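Local coordinates for protein PaxB (Photorhabdus luminescens, PDB 6EK4) that probably serves as one component of a two-component alpha-helical pore-forming toxin, acting with a partner protein on target membranes, at residues 115-120 and 320-324; 81-85 and 326-330; 313-317 and 332-336; 126-130 and 306-310. All coordinates share one frame; numbering follows the deposited sequence.

Interaction 1 (115-120 and 320-324); sequences LKKDVK and IDGKI
The backbones of Lys116 and Ile320 draw together to 6.3 Å between their CA atoms, where helix segment 115-120 meets the region in which the long helix 247-321 gives way to a loop. The pairing is a worked example of knobs-into-holes packing: the side chain of Ile320 enters a hole formed by Leu115, Lys116, Val119 and Lys120, residues from two successive turns. With chi1 at 68°, Ile320 has CG1 between its backbone N and carbonyl carbon, and both CG2 and CD1 are left to meet Val119 tip to tip. The closer of these branches is CG2, 3.8 Å from Val119 CG1. Leu115 works one step along, lying alongside Ile324 but pointing the other way, with its CD2 3.9 Å from Ile324 CG2. The polar part is modest. Lys116 runs extended as far as CE and then bends at chi4 (-79°), which turns NZ to the Ile320 carbonyl for a weak hydrogen bond of 3.2 Å between NZ and O. On the way the lysine passes aslant Ile324, with NZ 3.7 Å from CD1 of that isoleucine, and thus borders both polar and apolar groups. Leu115 and Val119 also rest on Leu329 of helix 326-348, while Asp118 is hydrogen-bonded to Tyr80 of helix 80-90, so this turn of helix 101-141 meets three other helices.

Interaction 2 (81-85 and 326-330); sequences FLTLT and QQDLT
Phe81 and Leu329, together with Thr85 and Gln326, join two roughly antiparallel helices of an all-helical bundle; the segment axes are inclined at 147° and come no closer than 10.1 Å. The contact shows how one interface can pass from a packed interior to an open margin. On the inner side the Phe81 ring and Leu329 cross at about a right angle, with Phe81 CZ 4.0 Å from Leu329 CD2. Leu329 also packs on Leu316 and Thr319 of helix 247-321, and Leu84, buried like Leu329, rests on Arg108 of helix 101-141. In the middle lies Gln326, extended beyond CG, which sends its amide obliquely across Thr85, with NE2 3.4 Å from Thr85 CG2. Its OE1 comes close to Thr85 N, but at a poor angle, and the pair does not count as a hydrogen bond. The outer side is looser. There the exposed Gln327 merely brings OE1 to 3.6 Å from Thr85 CG2, and Thr85 turns its own hydroxyl back to donate to the Leu82 carbonyl within helix 80-90. Between the two regions the backbone O of Gln326 lies at the edge of the Phe81 ring, near the ring plane and 3.7 Å from Phe81 CE1. Separately, that backbone O of Gln326 accepts a weak hydrogen bond of 3.4 Å from Thr330 OG1.

Interaction 3 (313-317 and 332-336); sequences AKQLQ and IIHKQ
An antiparallel helical hairpin, made by helix 247-321 and helix 326-348 with a short loop between them, sets Gln315 and Leu316 against Ile332 and Gln336. The segment axes run at 169° and stay 11.1 Å apart, a spacing bridged by side chains, since even the nearest CA atoms, those of Leu316 and Ile332, are separated by 7.4 Å. Ile332 is the apolar wedge. Its CG2, anti to the backbone N, reaches to 3.5 Å from Leu316 CD2, and the same methyl borders the amide carbon of Gln315. The other end of Ile332, CD1, is 3.6 Å from Gln315 NE2. Gln336 approaches from the opposite direction to Leu316, stretched out beyond CG, with its NE2 3.7 Å from Leu316 CG. That NE2 also gives Gln315 OE1 a hydrogen bond that is almost straight (174° at the hydrogen) yet long and weak, at 3.4 Å between NE2 and OE1; the two amide planes are turned 34° apart. The stronger partner of Gln315 OE1 is the hydroxyl of Tyr14, and Gln336 NE2 has a further weak bond to the carbonyl of Phe312, so each of these amide atoms has a second partner. Tyr14 also forms a cation-pi contact with Lys335. Beyond the hairpin, Leu316 leans on Val119 and Val122 of helix 101-141, whereas Ile333 packs on the loop residues Leu75 and Pro76.

Interaction 4 (126-130 and 306-310); sequences LRKEA and EQAWN
Leu126 O accepts the helical bond from Ala130 N, 3.0 Å between those two atoms, and also bears Trp309 CB from the facing helix, 3.5 Å away from it. The segment axes run at 160° and approach to 8.4 Å. Ala130 illustrates a general point, that two antiparallel helices can lie close where a small residue occupies the near point: its CA is only 4.7 Å from the CA of Glu306. Hydrogen bonds between the two segments are absent, so shape carries the pairing. Trp309 fills one flank. CD1 of its indole is 3.8 Å from Glu129 CB, and Leu126 crosses the side chain at about a right angle, its CD2 4.2 Å from Trp309 CE3; Ala308 CB lies over one face of the ring, offset toward the rim. On the other flank Asn310 brings OD1 to 3.4 Å from Ala130 CB. The same oxygen lies at the edge of the Arg127 guanidinium, near its plane, because the arginine bends at chi2 (-83°) and so returns its end toward the facing helix. The amide and guanidinium planes are 51° apart, and NE to OD1 is a contact without a bond. Trp309 also touches Leu68 of helix 42-73 and Phe339, Leu340 and Leu343 of helix 326-348, a multi-helix core consistent with the elongated helical bundles of alpha-helical pore-forming toxins.

How the interactions relate
The four contacts lie on the same side of the chain's centre, toward one end of an elongated helical molecule. Along the chain, 81-85, 115-120 and 126-130 come first, and 306-310, 313-317, 320-324, 326-330 and 332-336 follow much later, so interactions 4, 1 and 2 close nested loops; interaction 3 is the local hairpin. Interactions 1 and 4 share helices 101-141 and 247-321 with centres 18 Å apart, while interaction 3 lies 11 Å and 12 Å from their centres and touches both. Interaction 2, 12 Å from interaction 1, adds helix 80-90. Leu329 joins interactions 1, 2 and 3, and interaction 4 connects through 3, tying sequence-distant helices into one end of the bundle.

Interaction 1 (115-120 and 320-324)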
loop_
_atom_site.group_PDB
_atom_site.type_symbol
_atom_site.label_atom_id
_atom_site.label_comp_id
_atom_site.label_asym_id
_atom_site.label_seq_id
_atom_site.Cartn_x
_atom_site.Cartn_y
_atom_site.Cartn_z
ATOM N N LEU A 115 2.890 -22.637 -46.288
ATOM C CA LEU A 115 3.474 -22.724 -44.951
ATOM C C LEU A 115 4.033 -21.371 -44.517
ATOM O O LEU A 115 3.782 -20.926 -43.397
ATOM C CB LEU A 115 4.566 -23.800 -44.908
ATOM C CG LEU A 115 5.129 -24.178 -43.529
ATOM C CD1 LEU A 115 5.614 -25.623 -43.523
ATOM C CD2 LEU A 115 6.247 -23.240 -43.084
ATOM N N LYS A 116 4.787 -20.723 -45.405
ATOM C CA LYS A 116 5.311 -19.377 -45.147
ATOM C C LYS A 116 4.178 -18.383 -44.891
ATOM O O LYS A 116 4.265 -17.559 -43.982
ATOM C CB LYS A 116 6.158 -18.880 -46.325
ATOM C CG LYS A 116 7.525 -19.535 -46.461
ATOM C CD LYS A 116 8.217 -19.068 -47.735
ATOM C CE LYS A 116 9.538 -19.786 -47.975
ATOM N NZ LYS A 116 10.649 -19.247 -47.144
ATOM N N LYS A 117 3.120 -18.473 -45.694
ATOM C CA LYS A 117 1.979 -17.560 -45.594
ATOM C C LYS A 117 1.231 -17.707 -44.265
ATOM O O LYS A 117 0.784 -16.713 -43.691
ATOM C CB LYS A 117 1.016 -17.783 -46.763
ATOM C CG LYS A 117 -0.006 -16.672 -46.957
ATOM C CD LYS A 117 -1.085 -17.070 -47.953
ATOM C CE LYS A 117 -2.133 -17.973 -47.317
ATOM N NZ LYS A 117 -3.155 -18.423 -48.303
ATOM N N ASP A 118 1.092 -18.943 -43.788
ATOM C CA ASP A 118 0.460 -19.206 -42.492
ATOM C C ASP A 118 1.344 -18.747 -41.333
ATOM O O ASP A 118 0.861 -18.105 -40.400
ATOM C CB ASP A 118 0.138 -20.699 -42.331
ATOM C CG ASP A 118 -1.044 -21.147 -43.179
ATOM O OD1 ASP A 118 -1.653 -20.306 -43.874
ATOM O OD2 ASP A 118 -1.368 -22.352 -43.144
ATOM N N VAL A 119 2.634 -19.076 -41.399
ATOM C CA VAL A 119 3.587 -18.707 -40.347
ATOM C C VAL A 119 3.812 -17.189 -40.306
ATOM O O VAL A 119 4.036 -16.627 -39.234
ATOM C CB VAL A 119 4.931 -19.458 -40.502
ATOM C CG1 VAL A 119 5.966 -18.953 -39.503
ATOM C CG2 VAL A 119 4.726 -20.956 -40.317
ATOM N N LYS A 120 3.754 -16.529 -41.461
ATOM C CA LYS A 120 3.745 -15.062 -41.500
ATOM C C LYS A 120 2.563 -14.509 -40.700
ATOM O O LYS A 120 2.703 -13.522 -39.974
ATOM C CB LYS A 120 3.665 -14.539 -42.941
ATOM C CG LYS A 120 5.004 -14.372 -43.643
ATOM C CD LYS A 120 4.837 -13.578 -44.933
ATOM C CE LYS A 120 6.137 -13.465 -45.715
ATOM N NZ LYS A 120 6.445 -14.694 -46.498
ATOM N N ILE A 320 11.476 -19.802 -41.113
ATOM C CA ILE A 320 11.063 -19.550 -42.498
ATOM C C ILE A 320 11.929 -18.517 -43.235
ATOM O O ILE A 320 11.599 -18.127 -44.357
ATOM C CB ILE A 320 9.573 -19.135 -42.579
ATOM C CG1 ILE A 320 9.336 -17.756 -41.950
ATOM C CG2 ILE A 320 8.697 -20.185 -41.909
ATOM C CD1 ILE A 320 7.981 -17.166 -42.279
ATOM N N ASP A 321 13.022 -18.074 -42.615
ATOM C CA ASP A 321 13.974 -17.183 -43.287
ATOM C C ASP A 321 14.758 -17.967 -44.335
ATOM O O ASP A 321 14.754 -17.613 -45.514
ATOM C CB ASP A 321 14.946 -16.539 -42.287
ATOM C CG ASP A 321 14.335 -15.363 -41.532
ATOM O OD1 ASP A 321 13.354 -14.762 -42.022
ATOM O OD2 ASP A 321 14.850 -15.033 -40.441
ATOM N N GLY A 322 15.420 -19.032 -43.891
ATOM C CA GLY A 322 16.205 -19.890 -44.776
ATOM C C GLY A 322 15.404 -21.079 -45.273
ATOM O O GLY A 322 14.254 -20.931 -45.695
ATOM N N LYS A 323 16.013 -22.262 -45.219
ATOM C CA LYS A 323 15.372 -23.491 -45.686
ATOM C C LYS A 323 14.338 -23.960 -44.665
ATOM O O LYS A 323 14.565 -23.869 -43.458
ATOM C CB LYS A 323 16.417 -24.589 -45.923
ATOM C CG LYS A 323 16.095 -25.510 -47.088
ATOM C CD LYS A 323 16.400 -24.836 -48.418
ATOM C CE LYS A 323 15.915 -25.666 -49.594
ATOM N NZ LYS A 323 16.089 -24.944 -50.885
ATOM N N ILE A 324 13.210 -24.467 -45.155
ATOM C CA ILE A 324 12.090 -24.837 -44.290
ATOM C C ILE A 324 12.306 -26.235 -43.713
ATOM O O ILE A 324 12.272 -27.224 -44.446
ATOM C CB ILE A 324 10.737 -24.807 -45.045
ATOM C CG1 ILE A 324 10.571 -23.508 -45.849
ATOM C CG2 ILE A 324 9.575 -24.987 -44.072
ATOM C CD1 ILE A 324 10.736 -22.237 -45.043
#

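Interaction 2 (81-85 and 326-330)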
loop_
_atom_site.group_PDB
_atom_site.type_symbol
_atom_site.label_atom_id
_atom_site.label_comp_id
_atom_site.label_asym_id
_atom_site.label_seq_id
_atom_site.Cartn_x
_atom_site.Cartn_y
_atom_site.Cartn_z
ATOM N N PHE A 81 2.212 -30.393 -43.489
ATOM C CA PHE A 81 3.121 -30.902 -42.451
ATOM C C PHE A 81 3.481 -32.375 -42.651
ATOM O O PHE A 81 4.646 -32.756 -42.513
ATOM C CB PHE A 81 2.530 -30.698 -41.050
ATOM C CG PHE A 81 2.821 -29.347 -40.464
ATOM C CD1 PHE A 81 4.079 -29.059 -39.953
ATOM C CD2 PHE A 81 1.843 -28.362 -40.421
ATOM C CE1 PHE A 81 4.358 -27.817 -39.409
ATOM C CE2 PHE A 81 2.117 -27.117 -39.878
ATOM C CZ PHE A 81 3.375 -26.845 -39.373
ATOM N N LEU A 82 2.485 -33.192 -42.981
ATOM C CA LEU A 82 2.691 -34.631 -43.161
ATOM C C LEU A 82 3.197 -34.941 -44.570
ATOM O O LEU A 82 4.129 -35.728 -44.738
ATOM C CB LEU A 82 1.391 -35.401 -42.884
ATOM C CG LEU A 82 1.525 -36.784 -42.234
ATOM C CD1 LEU A 82 0.152 -37.426 -42.086
ATOM C CD2 LEU A 82 2.459 -37.703 -43.010
ATOM N N THR A 83 2.587 -34.320 -45.577
ATOM C CA THR A 83 2.906 -34.625 -46.975
ATOM C C THR A 83 4.286 -34.130 -47.426
ATOM O O THR A 83 4.836 -34.657 -48.393
ATOM C CB THR A 83 1.831 -34.078 -47.936
ATOM O OG1 THR A 83 1.587 -32.696 -47.652
ATOM C CG2 THR A 83 0.532 -34.858 -47.785
ATOM N N LEU A 84 4.843 -33.131 -46.741
ATOM C CA LEU A 84 6.205 -32.667 -47.042
ATOM C C LEU A 84 7.250 -33.695 -46.613
ATOM O O LEU A 84 8.248 -33.892 -47.309
ATOM C CB LEU A 84 6.500 -31.310 -46.391
ATOM C CG LEU A 84 5.953 -30.068 -47.104
ATOM C CD1 LEU A 84 6.113 -28.838 -46.221
ATOM C CD2 LEU A 84 6.635 -29.856 -48.446
ATOM N N THR A 85 7.028 -34.341 -45.467
ATOM C CA THR A 85 7.869 -35.462 -45.037
ATOM C C THR A 85 7.743 -36.637 -46.009
ATOM O O THR A 85 8.735 -37.294 -46.324
ATOM C CB THR A 85 7.525 -35.947 -43.606
ATOM O OG1 THR A 85 6.175 -35.595 -43.282
ATOM C CG2 THR A 85 8.461 -35.330 -42.569
ATOM N N GLN A 326 10.366 -28.347 -42.006
ATOM C CA GLN A 326 9.007 -28.804 -41.668
ATOM C C GLN A 326 8.818 -29.365 -40.253
ATOM O O GLN A 326 7.940 -28.914 -39.516
ATOM C CB GLN A 326 8.542 -29.855 -42.689
ATOM C CG GLN A 326 9.644 -30.793 -43.176
ATOM C CD GLN A 326 9.124 -32.072 -43.804
ATOM O OE1 GLN A 326 7.921 -32.334 -43.816
ATOM N NE2 GLN A 326 10.038 -32.882 -44.324
ATOM N N GLN A 327 9.638 -30.345 -39.886
ATOM C CA GLN A 327 9.463 -31.080 -38.631
ATOM C C GLN A 327 10.024 -30.328 -37.421
ATOM O O GLN A 327 9.628 -30.598 -36.285
ATOM C CB GLN A 327 10.104 -32.466 -38.740
ATOM C CG GLN A 327 9.620 -33.457 -37.691
ATOM C CD GLN A 327 9.923 -34.901 -38.057
ATOM O OE1 GLN A 327 9.859 -35.289 -39.227
ATOM N NE2 GLN A 327 10.244 -35.709 -37.052
ATOM N N ASP A 328 10.946 -29.399 -37.665
ATOM C CA ASP A 328 11.461 -28.523 -36.612
ATOM C C ASP A 328 10.370 -27.548 -36.170
ATOM O O ASP A 328 10.165 -27.339 -34.975
ATOM C CB ASP A 328 12.688 -27.752 -37.108
ATOM C CG ASP A 328 13.450 -27.070 -35.985
ATOM O OD1 ASP A 328 13.726 -25.857 -36.106
ATOM O OD2 ASP A 328 13.774 -27.744 -34.983
ATOM N N LEU A 329 9.674 -26.966 -37.146
ATOM C CA LEU A 329 8.551 -26.058 -36.894
ATOM C C LEU A 329 7.458 -26.705 -36.040
ATOM O O LEU A 329 6.850 -26.040 -35.201
ATOM C CB LEU A 329 7.957 -25.583 -38.225
ATOM C CG LEU A 329 6.750 -24.641 -38.186
ATOM C CD1 LEU A 329 7.041 -23.405 -37.350
ATOM C CD2 LEU A 329 6.347 -24.249 -39.600
ATOM N N THR A 330 7.210 -27.995 -36.262
ATOM C CA THR A 330 6.233 -28.751 -35.473
ATOM C C THR A 330 6.616 -28.789 -33.990
ATOM O O THR A 330 5.742 -28.768 -33.121
ATOM C CB THR A 330 6.076 -30.193 -36.006
ATOM O OG1 THR A 330 5.672 -30.157 -37.379
ATOM C CG2 THR A 330 5.037 -30.971 -35.201
#

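Interaction 3 (313-317 and 332-336)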
loop_
_atom_site.group_PDB
_atom_site.type_symbol
_atom_site.label_atom_id
_atom_site.label_comp_id
_atom_site.label_asym_id
_atom_site.label_seq_id
_atom_site.Cartn_x
_atom_site.Cartn_y
_atom_site.Cartn_z
ATOM N N ALA A 313 7.714 -14.884 -31.914
ATOM C CA ALA A 313 7.653 -14.369 -33.283
ATOM C C ALA A 313 8.964 -14.589 -34.034
ATOM O O ALA A 313 8.968 -15.130 -35.140
ATOM C CB ALA A 313 7.297 -12.889 -33.272
ATOM N N LYS A 314 10.071 -14.173 -33.426
ATOM C CA LYS A 314 11.392 -14.291 -34.047
ATOM C C LYS A 314 11.854 -15.747 -34.171
ATOM O O LYS A 314 12.658 -16.071 -35.043
ATOM C CB LYS A 314 12.419 -13.468 -33.261
ATOM C CG LYS A 314 13.788 -13.368 -33.920
ATOM C CD LYS A 314 14.464 -12.042 -33.597
ATOM C CE LYS A 314 15.969 -12.098 -33.812
ATOM N NZ LYS A 314 16.679 -12.672 -32.634
ATOM N N GLN A 315 11.339 -16.616 -33.304
ATOM C CA GLN A 315 11.644 -18.047 -33.362
ATOM C C GLN A 315 11.031 -18.681 -34.612
ATOM O O GLN A 315 11.677 -19.481 -35.293
ATOM C CB GLN A 315 11.126 -18.751 -32.105
ATOM C CG GLN A 315 11.678 -20.149 -31.891
ATOM C CD GLN A 315 11.289 -20.728 -30.542
ATOM O OE1 GLN A 315 10.247 -20.383 -29.982
ATOM N NE2 GLN A 315 12.125 -21.617 -30.013
ATOM N N LEU A 316 9.785 -18.315 -34.906
ATOM C CA LEU A 316 9.101 -18.775 -36.115
ATOM C C LEU A 316 9.631 -18.067 -37.363
ATOM O O LEU A 316 9.584 -18.624 -38.460
ATOM C CB LEU A 316 7.590 -18.549 -35.998
ATOM C CG LEU A 316 6.881 -19.289 -34.860
ATOM C CD1 LEU A 316 5.450 -18.798 -34.714
ATOM C CD2 LEU A 316 6.904 -20.792 -35.083
ATOM N N GLN A 317 10.124 -16.842 -37.190
ATOM C CA GLN A 317 10.709 -16.075 -38.293
ATOM C C GLN A 317 11.968 -16.759 -38.822
ATOM O O GLN A 317 12.133 -16.914 -40.030
ATOM C CB GLN A 317 11.041 -14.649 -37.839
ATOM C CG GLN A 317 11.487 -13.709 -38.952
ATOM C CD GLN A 317 10.396 -13.434 -39.972
ATOM O OE1 GLN A 317 9.230 -13.262 -39.620
ATOM N NE2 GLN A 317 10.774 -13.388 -41.244
ATOM N N ILE A 332 8.559 -26.384 -32.523
ATOM C CA ILE A 332 8.473 -24.990 -32.075
ATOM C C ILE A 332 7.036 -24.622 -31.707
ATOM O O ILE A 332 6.804 -23.949 -30.704
ATOM C CB ILE A 332 8.991 -23.999 -33.149
ATOM C CG1 ILE A 332 10.462 -24.271 -33.497
ATOM C CG2 ILE A 332 8.819 -22.555 -32.690
ATOM C CD1 ILE A 332 11.413 -24.239 -32.317
ATOM N N ILE A 333 6.081 -25.065 -32.521
ATOM C CA ILE A 333 4.663 -24.805 -32.269
ATOM C C ILE A 333 4.197 -25.498 -30.987
ATOM O O ILE A 333 3.521 -24.884 -30.162
ATOM C CB ILE A 333 3.784 -25.244 -33.463
ATOM C CG1 ILE A 333 4.034 -24.322 -34.661
ATOM C CG2 ILE A 333 2.304 -25.223 -33.096
ATOM C CD1 ILE A 333 3.528 -24.871 -35.979
ATOM N N HIS A 334 4.564 -26.769 -30.824
ATOM C CA HIS A 334 4.169 -27.540 -29.638
ATOM C C HIS A 334 4.829 -27.031 -28.354
ATOM O O HIS A 334 4.240 -27.126 -27.277
ATOM C CB HIS A 334 4.451 -29.035 -29.834
ATOM C CG HIS A 334 3.385 -29.749 -30.607
ATOM N ND1 HIS A 334 3.328 -29.737 -31.984
ATOM C CD2 HIS A 334 2.327 -30.486 -30.194
ATOM C CE1 HIS A 334 2.284 -30.439 -32.387
ATOM N NE2 HIS A 334 1.660 -30.905 -31.320
ATOM N N LYS A 335 6.042 -26.494 -28.470
ATOM C CA LYS A 335 6.729 -25.894 -27.326
ATOM C C LYS A 335 6.053 -24.574 -26.950
ATOM O O LYS A 335 5.846 -24.287 -25.769
ATOM C CB LYS A 335 8.211 -25.663 -27.638
ATOM C CG LYS A 335 9.096 -25.588 -26.405
ATOM C CD LYS A 335 10.477 -25.047 -26.738
ATOM C CE LYS A 335 11.337 -24.923 -25.490
ATOM N NZ LYS A 335 12.597 -24.176 -25.751
ATOM N N GLN A 336 5.711 -23.782 -27.966
ATOM C CA GLN A 336 4.970 -22.535 -27.772
ATOM C C GLN A 336 3.558 -22.784 -27.241
ATOM O O GLN A 336 3.049 -22.002 -26.442
ATOM C CB GLN A 336 4.889 -21.740 -29.079
ATOM C CG GLN A 336 6.184 -21.038 -29.460
ATOM C CD GLN A 336 6.045 -20.173 -30.700
ATOM O OE1 GLN A 336 4.939 -19.921 -31.181
ATOM N NE2 GLN A 336 7.173 -19.708 -31.224
#

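Interaction 4 (126-130 and 306-310)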
loop_
_atom_site.group_PDB
_atom_site.type_symbol
_atom_site.label_atom_id
_atom_site.label_comp_id
_atom_site.label_asym_id
_atom_site.label_seq_id
_atom_site.Cartn_x
_atom_site.Cartn_y
_atom_site.Cartn_z
ATOM N N LEU A 126 1.313 -12.628 -33.031
ATOM C CA LEU A 126 2.210 -12.528 -31.877
ATOM C C LEU A 126 2.734 -11.101 -31.696
ATOM O O LEU A 126 2.815 -10.604 -30.571
ATOM C CB LEU A 126 3.383 -13.506 -32.011
ATOM C CG LEU A 126 3.050 -14.986 -31.796
ATOM C CD1 LEU A 126 4.105 -15.879 -32.431
ATOM C CD2 LEU A 126 2.905 -15.298 -30.313
ATOM N N ARG A 127 3.087 -10.453 -32.805
ATOM C CA ARG A 127 3.542 -9.062 -32.782
ATOM C C ARG A 127 2.426 -8.111 -32.341
ATOM O O ARG A 127 2.678 -7.135 -31.631
ATOM C CB ARG A 127 4.070 -8.647 -34.158
ATOM C CG ARG A 127 5.403 -9.283 -34.522
ATOM C CD ARG A 127 6.572 -8.522 -33.912
ATOM N NE ARG A 127 7.783 -9.339 -33.821
ATOM C CZ ARG A 127 8.579 -9.652 -34.843
ATOM N NH1 ARG A 127 8.312 -9.233 -36.078
ATOM N NH2 ARG A 127 9.656 -10.402 -34.627
ATOM N N LYS A 128 1.199 -8.406 -32.766
ATOM C CA LYS A 128 0.022 -7.628 -32.377
ATOM C C LYS A 128 -0.203 -7.664 -30.861
ATOM O O LYS A 128 -0.571 -6.652 -30.263
ATOM C CB LYS A 128 -1.218 -8.142 -33.130
ATOM C CG LYS A 128 -2.538 -7.480 -32.752
ATOM C CD LYS A 128 -3.341 -8.329 -31.776
ATOM C CE LYS A 128 -4.508 -7.552 -31.187
ATOM N NZ LYS A 128 -5.469 -7.095 -32.231
ATOM N N GLU A 129 0.023 -8.826 -30.250
ATOM C CA GLU A 129 -0.107 -8.984 -28.799
ATOM C C GLU A 129 1.060 -8.349 -28.047
ATOM O O GLU A 129 0.883 -7.840 -26.941
ATOM C CB GLU A 129 -0.217 -10.464 -28.422
ATOM C CG GLU A 129 -1.476 -11.149 -28.935
ATOM C CD GLU A 129 -2.755 -10.552 -28.374
ATOM O OE1 GLU A 129 -2.774 -10.178 -27.183
ATOM O OE2 GLU A 129 -3.746 -10.459 -29.127
ATOM N N ALA A 130 2.250 -8.389 -28.641
ATOM C CA ALA A 130 3.433 -7.769 -28.046
ATOM C C ALA A 130 3.300 -6.248 -28.031
ATOM O O ALA A 130 3.558 -5.608 -27.013
ATOM C CB ALA A 130 4.687 -8.181 -28.801
ATOM N N GLU A 306 5.273 -9.658 -22.978
ATOM C CA GLU A 306 5.741 -8.959 -24.177
ATOM C C GLU A 306 6.988 -9.639 -24.747
ATOM O O GLU A 306 7.099 -9.840 -25.958
ATOM C CB GLU A 306 6.058 -7.495 -23.849
ATOM C CG GLU A 306 6.400 -6.632 -25.057
ATOM C CD GLU A 306 6.963 -5.272 -24.680
ATOM O OE1 GLU A 306 6.894 -4.891 -23.489
ATOM O OE2 GLU A 306 7.478 -4.577 -25.582
ATOM N N GLN A 307 7.921 -9.981 -23.862
ATOM C CA GLN A 307 9.158 -10.655 -24.251
ATOM C C GLN A 307 8.872 -12.022 -24.867
ATOM O O GLN A 307 9.451 -12.376 -25.893
ATOM C CB GLN A 307 10.082 -10.806 -23.035
ATOM C CG GLN A 307 11.474 -11.330 -23.356
ATOM C CD GLN A 307 12.354 -11.462 -22.126
ATOM O OE1 GLN A 307 12.121 -10.810 -21.106
ATOM N NE2 GLN A 307 13.374 -12.308 -22.215
ATOM N N ALA A 308 7.974 -12.778 -24.239
ATOM C CA ALA A 308 7.602 -14.110 -24.718
ATOM C C ALA A 308 7.070 -14.081 -26.151
ATOM O O ALA A 308 7.477 -14.895 -26.981
ATOM C CB ALA A 308 6.573 -14.738 -23.789
ATOM N N TRP A 309 6.177 -13.139 -26.443
ATOM C CA TRP A 309 5.557 -13.063 -27.771
ATOM C C TRP A 309 6.556 -12.623 -28.843
ATOM O O TRP A 309 6.505 -13.111 -29.973
ATOM C CB TRP A 309 4.329 -12.139 -27.778
ATOM C CG TRP A 309 3.338 -12.359 -26.653
ATOM C CD1 TRP A 309 2.586 -11.399 -26.040
ATOM C CD2 TRP A 309 3.006 -13.599 -26.005
ATOM N NE1 TRP A 309 1.804 -11.958 -25.061
ATOM C CE2 TRP A 309 2.043 -13.306 -25.017
ATOM C CE3 TRP A 309 3.426 -14.927 -26.165
ATOM C CZ2 TRP A 309 1.492 -14.289 -24.193
ATOM C CZ3 TRP A 309 2.876 -15.903 -25.343
ATOM C CH2 TRP A 309 1.920 -15.577 -24.372
ATOM N N ASN A 310 7.455 -11.705 -28.494
ATOM C CA ASN A 310 8.520 -11.287 -29.412
ATOM C C ASN A 310 9.555 -12.393 -29.640
ATOM O O ASN A 310 10.120 -12.503 -30.731
ATOM C CB ASN A 310 9.205 -10.004 -28.919
ATOM C CG ASN A 310 8.408 -8.750 -29.241
ATOM O OD1 ASN A 310 7.718 -8.677 -30.259
ATOM N ND2 ASN A 310 8.514 -7.748 -28.377
#